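Local atomic coordinates of lipase aflb (Neosartorya fumigata, PDB entry 6IDY), a protein that probably hydrolyses ester bonds of acylglycerols and related lipids, as a fungal lipase of the alpha/beta-hydrolase fold. Residues 362-365 with 369-372; 274-279 with 426-431; 38-43 with 83-88. One frame throughout, in Å; residues are numbered along the deposited sequence.

Interaction 1. Residues 362-365 with 369-372; sequences EGVL and LAWA
Val-364 and Ala-370 bring the two backbones nearest each other, with their CA atoms 6.5 Å apart. The residues up to Leu-365 run in a 3-10 segment, in which Leu-365 N bonds back to Glu-362 O at 3.1 Å. Residues 369-372 belong to helix 368-379. Three residues separate the segments, and the chain doubles back there. Ala-370 points its methyl at the 3-10 segment. Its CB lies 3.3 Å from Val-364 O and 4.0 Å from Val-364 CG1, the branch of Val-364 that stands anti to its own N. The second link is polar. Trp-371 swings its indole forward (chi1 -83°), with CG anti to its carbonyl carbon, and the pyrrole edge reaches the Leu-365 carbonyl. There Trp-371 NE1 donates to Leu-365 O at 2.8 Å, with an N-H...O angle of 162°. The oxygen lies 8° out of the indole plane, so the ring meets it with its edge. The Leu-365 CB points away from the helix, and its side chain packs on Trp-232 and Asn-180. Trp-232 ends strand 227-232, which, as in other alpha/beta-hydrolases, probably leads to the nucleophile elbow. The Trp-371 ring also stacks with Phe-181, and Asn-367 OD1 accepts a bond from Ala-370 N at the start of the helix. The contact is buried. One short bond satisfies both the indole N-H and the Leu-365 carbonyl, and together with the stack it limits how far the indole can rotate. The 3-10 segment is thereby tied to the first part of the helix.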
loop_
_atom_site.group_PDB
_atom_site.type_symbol
_atom_site.label_atom_id
_atom_site.label_comp_id
_atom_site.label_asym_id
_atom_site.label_seq_id
_atom_site.Cartn_x
_atom_site.Cartn_y
_atom_site.Cartn_z
ATOM N N GLU A 362 7.108 -1.955 3.581
ATOM C CA GLU A 362 7.027 -2.491 2.214
ATOM C C GLU A 362 7.304 -3.996 2.194
ATOM O O GLU A 362 6.681 -4.709 1.419
ATOM C CB GLU A 362 7.950 -1.721 1.230
ATOM C CG GLU A 362 9.457 -1.740 1.520
ATOM C CD GLU A 362 9.986 -0.881 2.660
ATOM O OE1 GLU A 362 9.188 -0.140 3.274
ATOM O OE2 GLU A 362 11.201 -0.959 2.951
ATOM N N GLY A 363 8.190 -4.458 3.080
ATOM C CA GLY A 363 8.596 -5.858 3.213
ATOM C C GLY A 363 7.497 -6.858 3.495
ATOM O O GLY A 363 7.621 -8.022 3.115
ATOM N N VAL A 364 6.402 -6.425 4.148
ATOM C CA VAL A 364 5.268 -7.320 4.435
ATOM C C VAL A 364 4.631 -7.813 3.100
ATOM O O VAL A 364 4.112 -8.931 3.050
ATOM C CB VAL A 364 4.246 -6.723 5.457
ATOM C CG1 VAL A 364 3.193 -7.761 5.865
ATOM C CG2 VAL A 364 4.956 -6.202 6.702
ATOM N N LEU A 365 4.775 -7.027 1.999
ATOM C CA LEU A 365 4.286 -7.403 0.658
ATOM C C LEU A 365 4.954 -8.684 0.117
ATOM O O LEU A 365 4.369 -9.374 -0.724
ATOM C CB LEU A 365 4.465 -6.252 -0.343
ATOM C CG LEU A 365 3.627 -4.991 -0.111
ATOM C CD1 LEU A 365 4.200 -3.812 -0.892
ATOM C CD2 LEU A 365 2.153 -5.230 -0.455
ATOM N N LEU A 369 4.187 -15.454 5.379
ATOM C CA LEU A 369 3.000 -15.555 6.229
ATOM C C LEU A 369 1.892 -14.642 5.684
ATOM O O LEU A 369 0.740 -15.074 5.620
ATOM C CB LEU A 369 3.323 -15.244 7.707
ATOM C CG LEU A 369 2.146 -15.247 8.702
ATOM C CD1 LEU A 369 1.588 -16.662 8.931
ATOM C CD2 LEU A 369 2.529 -14.577 10.011
ATOM N N ALA A 370 2.253 -13.414 5.229
ATOM C CA ALA A 370 1.297 -12.471 4.632
ATOM C C ALA A 370 0.575 -13.124 3.442
ATOM O O ALA A 370 -0.652 -13.060 3.361
ATOM C CB ALA A 370 2.010 -11.204 4.186
ATOM N N TRP A 371 1.339 -13.800 2.564
ATOM C CA TRP A 371 0.841 -14.527 1.390
ATOM C C TRP A 371 -0.027 -15.718 1.763
ATOM O O TRP A 371 -1.108 -15.869 1.198
ATOM C CB TRP A 371 2.009 -14.978 0.511
ATOM C CG TRP A 371 2.469 -13.894 -0.406
ATOM C CD1 TRP A 371 3.135 -12.751 -0.061
ATOM C CD2 TRP A 371 2.226 -13.812 -1.815
ATOM N NE1 TRP A 371 3.337 -11.970 -1.174
ATOM C CE2 TRP A 371 2.803 -12.605 -2.270
ATOM C CE3 TRP A 371 1.585 -14.654 -2.747
ATOM C CZ2 TRP A 371 2.742 -12.208 -3.613
ATOM C CZ3 TRP A 371 1.543 -14.267 -4.081
ATOM C CH2 TRP A 371 2.103 -13.052 -4.499
ATOM N N ALA A 372 0.430 -16.543 2.731
ATOM C CA ALA A 372 -0.309 -17.714 3.203
ATOM C C ALA A 372 -1.645 -17.289 3.830
ATOM O O ALA A 372 -2.655 -17.959 3.622
ATOM C CB ALA A 372 0.529 -18.500 4.198
#

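Interaction 2. Residues 274-279 with 426-431; sequences PWLAAL and KPKTFG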
loop_
_atom_site.group_PDB
_atom_site.type_symbol
_atom_site.label_atom_id
_atom_site.label_comp_id
_atom_site.label_asym_id
_atom_site.label_seq_id
_atom_site.Cartn_x
_atom_site.Cartn_y
_atom_site.Cartn_z
ATOM N N PRO A 274 4.286 12.446 9.142
ATOM C CA PRO A 274 4.766 11.086 8.824
ATOM C C PRO A 274 5.461 11.069 7.450
ATOM O O PRO A 274 5.214 11.960 6.624
ATOM C CB PRO A 274 3.469 10.282 8.746
ATOM C CG PRO A 274 2.510 11.032 9.620
ATOM C CD PRO A 274 2.825 12.458 9.347
ATOM N N TRP A 275 6.334 10.067 7.213
ATOM C CA TRP A 275 7.132 9.899 5.987
ATOM C C TRP A 275 8.223 10.967 5.858
ATOM O O TRP A 275 9.364 10.710 6.226
ATOM C CB TRP A 275 6.262 9.847 4.704
ATOM C CG TRP A 275 5.328 8.679 4.632
ATOM C CD1 TRP A 275 4.151 8.521 5.304
ATOM C CD2 TRP A 275 5.475 7.523 3.798
ATOM N NE1 TRP A 275 3.561 7.332 4.948
ATOM C CE2 TRP A 275 4.348 6.703 4.015
ATOM C CE3 TRP A 275 6.450 7.103 2.879
ATOM C CZ2 TRP A 275 4.196 5.461 3.388
ATOM C CZ3 TRP A 275 6.280 5.888 2.233
ATOM C CH2 TRP A 275 5.154 5.090 2.473
ATOM N N LEU A 276 7.869 12.164 5.340
ATOM C CA LEU A 276 8.789 13.268 5.056
ATOM C C LEU A 276 9.452 13.881 6.295
ATOM O O LEU A 276 10.577 14.369 6.190
ATOM C CB LEU A 276 8.084 14.353 4.211
ATOM C CG LEU A 276 8.969 15.460 3.594
ATOM C CD1 LEU A 276 10.049 14.880 2.680
ATOM C CD2 LEU A 276 8.132 16.477 2.851
ATOM N N ALA A 277 8.781 13.849 7.463
ATOM C CA ALA A 277 9.316 14.396 8.721
ATOM C C ALA A 277 9.684 15.888 8.587
ATOM O O ALA A 277 10.710 16.343 9.089
ATOM C CB ALA A 277 10.497 13.563 9.229
ATOM N N ALA A 278 8.808 16.646 7.921
ATOM C CA ALA A 278 8.987 18.075 7.681
ATOM C C ALA A 278 7.750 18.872 8.134
ATOM O O ALA A 278 6.771 18.285 8.607
ATOM C CB ALA A 278 9.255 18.305 6.197
ATOM N N LEU A 279 7.806 20.202 8.009
ATOM C CA LEU A 279 6.685 21.088 8.339
ATOM C C LEU A 279 5.732 21.229 7.139
ATOM O O LEU A 279 4.529 21.331 7.339
ATOM C CB LEU A 279 7.183 22.473 8.795
ATOM C CG LEU A 279 7.950 22.532 10.136
ATOM C CD1 LEU A 279 8.596 23.880 10.320
ATOM C CD2 LEU A 279 7.035 22.220 11.319
ATOM N N LYS A 426 3.416 19.373 -5.190
ATOM C CA LYS A 426 3.216 20.815 -5.061
ATOM C C LYS A 426 1.742 21.149 -5.322
ATOM O O LYS A 426 1.149 20.552 -6.217
ATOM C CB LYS A 426 4.131 21.593 -6.033
ATOM C CG LYS A 426 5.611 21.503 -5.687
ATOM C CD LYS A 426 6.528 22.088 -6.753
ATOM C CE LYS A 426 7.970 21.763 -6.430
ATOM N NZ LYS A 426 8.923 22.654 -7.145
ATOM N N PRO A 427 1.121 22.086 -4.568
ATOM C CA PRO A 427 1.692 22.855 -3.451
ATOM C C PRO A 427 1.747 22.046 -2.159
ATOM O O PRO A 427 0.869 21.222 -1.911
ATOM C CB PRO A 427 0.777 24.082 -3.373
ATOM C CG PRO A 427 -0.563 23.595 -3.863
ATOM C CD PRO A 427 -0.298 22.434 -4.802
ATOM N N LYS A 428 2.808 22.242 -1.361
ATOM C CA LYS A 428 2.943 21.542 -0.088
ATOM C C LYS A 428 2.070 22.202 0.969
ATOM O O LYS A 428 1.659 23.351 0.794
ATOM C CB LYS A 428 4.413 21.385 0.335
ATOM C CG LYS A 428 5.062 20.201 -0.368
ATOM C CD LYS A 428 6.470 19.911 0.092
ATOM C CE LYS A 428 7.062 18.763 -0.696
ATOM N NZ LYS A 428 7.352 19.140 -2.108
ATOM N N THR A 429 1.683 21.443 2.001
ATOM C CA THR A 429 0.764 21.921 3.037
ATOM C C THR A 429 1.356 21.759 4.427
ATOM O O THR A 429 2.089 20.807 4.671
ATOM C CB THR A 429 -0.591 21.179 2.948
ATOM O OG1 THR A 429 -0.384 19.804 3.254
ATOM C CG2 THR A 429 -1.254 21.297 1.578
ATOM N N PHE A 430 0.989 22.662 5.342
ATOM C CA PHE A 430 1.447 22.648 6.732
ATOM C C PHE A 430 0.493 21.917 7.683
ATOM O O PHE A 430 0.842 21.700 8.839
ATOM C CB PHE A 430 1.679 24.087 7.214
ATOM C CG PHE A 430 3.003 24.655 6.778
ATOM C CD1 PHE A 430 3.200 25.081 5.464
ATOM C CD2 PHE A 430 4.048 24.792 7.681
ATOM C CE1 PHE A 430 4.427 25.616 5.064
ATOM C CE2 PHE A 430 5.273 25.330 7.279
ATOM C CZ PHE A 430 5.451 25.745 5.979
ATOM N N GLY A 431 -0.696 21.569 7.205
ATOM C CA GLY A 431 -1.698 20.877 8.006
ATOM C C GLY A 431 -2.666 20.081 7.169
ATOM O O GLY A 431 -2.704 20.235 5.949
HETATM O O HOH W 1 3.339 22.089 9.769
#
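Leu-279 meets Phe-430 through its backbone carbonyl and its CB. Phe-430 has CG anti to its carbonyl carbon (chi1 -81°), which carries the ring back over the Leu-279 carbonyl. The Leu-279 C atom sits 3.9 Å above one ring face, displaced toward the rim. Leu-279 CB touches Phe-430 CE2 at 3.8 Å. Leu-279 O lies 3.5 Å from Phe-430 CD2 and takes a CA-H...O contact from Phe-430 CA at 3.4 Å. One water donates to both carbonyl oxygens, to Leu-279 O at 2.8 Å and to Phe-430 O at 2.7 Å. Further along, Leu-276 points its CB toward the other loop and holds CG anti to the backbone N (chi1 -169°). Its CD2 comes to 4.4 Å from Lys-428 CE. Lys-428 stays extended up to CE and then bends at its last torsion (chi4 70°). Its NZ goes to Tyr-425 O and Leu-423 O, at the end of helix 414-424. Behind the contact, Thr-429 O accepts from Trp-286 NE1, the Thr-429 backbone bonds with that of Cys-281, and the disulfide Cys-273 to Cys-281 brackets residues 274-279. Two loops without regular structure thus meet at the surface. Phe-430 also touches a crystal neighbour, so its exact pose may partly reflect the lattice. The two segments meet by apolar touches, one C-H...O contact and a water that joins two carbonyl oxygens, with no direct hydrogen bond between them.

Interaction 3. Residues 38-43 with 83-88; sequences SLIASE and KMTREI
Ile-40 reaches across to Thr-85 with the end of its longer branch. From CB, which points toward the other helix, CG1 leaves anti to the carbonyl carbon (chi1 -69°). The chain then runs on extended (chi2 171°). CB and CG1 serve as the arm, and CG1 is still 4.5 Å from Thr-85 O. Only CD1 closes the gap. It rests 3.7 Å from Thr-85 CG2 and 3.9 Å from Thr-85 O, so it meets both the methyl and the carbonyl oxygen. The two side chains cross at about a right angle. Thr-85 offers its methyl because its hydroxyl is turned back along its own helix, where OG1 bonds to Phe-81 O. Beside this pair, Leu-39 CD2 touches Arg-86 CG at 4.0 Å, again with the side chains roughly perpendicular. Arg-86 meets the leucine with an aliphatic carbon, not with its guanidinium. This second pair lies nearer the solvent than the first. The backbones come close: Ile-40 CA and Arg-86 CA, the nearest pair, are 7.0 Å apart. Ile-40 also packs on Leu-20 of helix 16-24 and on Leu-416 and Leu-419 of helix 414-424. Thr-85 meets Leu-415 of that last helix. Two N-terminal helices, 31-47 and 81-90, therefore pack together against helix 414-424 near the C-terminus, with helix 16-24 also touching Ile-40.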
loop_
_atom_site.group_PDB
_atom_site.type_symbol
_atom_site.label_atom_id
_atom_site.label_comp_id
_atom_site.label_asym_id
_atom_site.label_seq_id
_atom_site.Cartn_x
_atom_site.Cartn_y
_atom_site.Cartn_z
ATOM N N SER A 38 19.798 14.239 -3.972
ATOM C CA SER A 38 21.032 14.385 -4.749
ATOM C C SER A 38 21.820 13.071 -4.748
ATOM O O SER A 38 22.174 12.580 -5.824
ATOM C CB SER A 38 21.889 15.521 -4.195
ATOM O OG SER A 38 23.040 15.731 -4.996
ATOM N N LEU A 39 22.037 12.481 -3.539
ATOM C CA LEU A 39 22.747 11.214 -3.339
ATOM C C LEU A 39 22.100 10.086 -4.140
ATOM O O LEU A 39 22.812 9.332 -4.802
ATOM C CB LEU A 39 22.807 10.850 -1.843
ATOM C CG LEU A 39 23.639 9.622 -1.468
ATOM C CD1 LEU A 39 24.667 9.966 -0.409
ATOM C CD2 LEU A 39 22.747 8.472 -0.998
ATOM N N ILE A 40 20.759 9.996 -4.103
ATOM C CA ILE A 40 19.995 8.969 -4.811
ATOM C C ILE A 40 20.082 9.171 -6.325
ATOM O O ILE A 40 20.375 8.207 -7.029
ATOM C CB ILE A 40 18.535 8.847 -4.270
ATOM C CG1 ILE A 40 18.545 8.255 -2.845
ATOM C CG2 ILE A 40 17.644 8.007 -5.194
ATOM C CD1 ILE A 40 17.239 8.286 -2.131
ATOM N N ALA A 41 19.865 10.413 -6.818
ATOM C CA ALA A 41 19.948 10.737 -8.249
ATOM C C ALA A 41 21.334 10.409 -8.820
ATOM O O ALA A 41 21.415 9.842 -9.909
ATOM C CB ALA A 41 19.606 12.201 -8.490
ATOM N N SER A 42 22.412 10.717 -8.063
ATOM C CA SER A 42 23.784 10.432 -8.487
ATOM C C SER A 42 24.104 8.938 -8.398
ATOM O O SER A 42 24.796 8.422 -9.271
ATOM C CB SER A 42 24.798 11.272 -7.716
ATOM O OG SER A 42 24.842 10.936 -6.341
ATOM N N GLU A 43 23.571 8.239 -7.374
ATOM C CA GLU A 43 23.774 6.796 -7.201
ATOM C C GLU A 43 23.066 5.987 -8.292
ATOM O O GLU A 43 23.612 4.974 -8.732
ATOM C CB GLU A 43 23.378 6.333 -5.786
ATOM C CG GLU A 43 23.738 4.893 -5.436
ATOM C CD GLU A 43 25.167 4.446 -5.692
ATOM O OE1 GLU A 43 26.106 5.140 -5.238
ATOM O OE2 GLU A 43 25.343 3.392 -6.344
ATOM N N LYS A 83 15.939 7.681 6.334
ATOM C CA LYS A 83 17.133 6.863 6.571
ATOM C C LYS A 83 17.060 5.573 5.774
ATOM O O LYS A 83 18.033 5.225 5.110
ATOM C CB LYS A 83 17.373 6.580 8.065
ATOM C CG LYS A 83 18.695 5.852 8.320
ATOM C CD LYS A 83 18.958 5.596 9.792
ATOM C CE LYS A 83 20.212 4.774 9.979
ATOM N NZ LYS A 83 20.477 4.474 11.410
ATOM N N MET A 84 15.903 4.888 5.809
ATOM C CA MET A 84 15.681 3.651 5.058
ATOM C C MET A 84 15.956 3.876 3.558
ATOM O O MET A 84 16.744 3.138 2.976
ATOM C CB MET A 84 14.255 3.114 5.291
ATOM C CG MET A 84 14.023 1.727 4.721
ATOM S SD MET A 84 14.909 0.434 5.604
ATOM C CE MET A 84 14.981 -0.830 4.376
ATOM N N THR A 85 15.357 4.927 2.966
ATOM C CA THR A 85 15.491 5.274 1.539
ATOM C C THR A 85 16.940 5.562 1.147
ATOM O O THR A 85 17.386 5.080 0.107
ATOM C CB THR A 85 14.527 6.410 1.148
ATOM O OG1 THR A 85 13.229 6.099 1.650
ATOM C CG2 THR A 85 14.435 6.606 -0.362
ATOM N N ARG A 86 17.672 6.312 1.989
ATOM C CA ARG A 86 19.080 6.640 1.753
ATOM C C ARG A 86 19.969 5.384 1.821
ATOM O O ARG A 86 20.806 5.186 0.944
ATOM C CB ARG A 86 19.559 7.697 2.770
ATOM C CG ARG A 86 20.995 8.180 2.546
ATOM C CD ARG A 86 21.704 8.480 3.855
ATOM N NE ARG A 86 21.669 9.904 4.192
ATOM C CZ ARG A 86 20.806 10.460 5.038
ATOM N NH1 ARG A 86 19.889 9.716 5.648
ATOM N NH2 ARG A 86 20.849 11.764 5.277
ATOM N N GLU A 87 19.789 4.553 2.859
ATOM C CA GLU A 87 20.599 3.354 3.103
ATOM C C GLU A 87 20.371 2.223 2.097
ATOM O O GLU A 87 21.291 1.437 1.874
ATOM C CB GLU A 87 20.432 2.849 4.544
ATOM C CG GLU A 87 21.018 3.771 5.602
ATOM C CD GLU A 87 22.473 4.159 5.415
ATOM O OE1 GLU A 87 23.311 3.255 5.192
ATOM O OE2 GLU A 87 22.773 5.372 5.488
ATOM N N ILE A 88 19.163 2.155 1.487
ATOM C CA ILE A 88 18.762 1.202 0.445
ATOM C C ILE A 88 19.799 1.225 -0.704
ATOM O O ILE A 88 20.227 0.168 -1.176
ATOM C CB ILE A 88 17.303 1.544 -0.006
ATOM C CG1 ILE A 88 16.238 0.906 0.934
ATOM C CG2 ILE A 88 17.002 1.249 -1.476
ATOM C CD1 ILE A 88 16.080 -0.588 0.921
#

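How the interactions relate
Interactions 1 and 3 touch where Glu-362 OE2 meets Met-84 CE at 4.0 Å, although their centres are 25 Å apart. Glu-412 is close to both Glu-362 and Met-84. Interactions 2 and 3 have centres 20 Å apart and nearest atoms about 7 Å apart. Phe-81 bridges them: its ring meets Trp-275 edge-to-face, and its carbonyl takes the Thr-85 hydroxyl. Helix 414-424 packs against both. Interactions 1 and 2 lie on opposite sides of the chain's centre, with centres 29 Å apart. Trp-232, beside Glu-362 and Leu-365, ends the strand that probably leads to the catalytic serine. Helix 368-379 of interaction 1 also carries Ala-377, which joins Asp-255, His-380 and Gly-382 at the calcium ion.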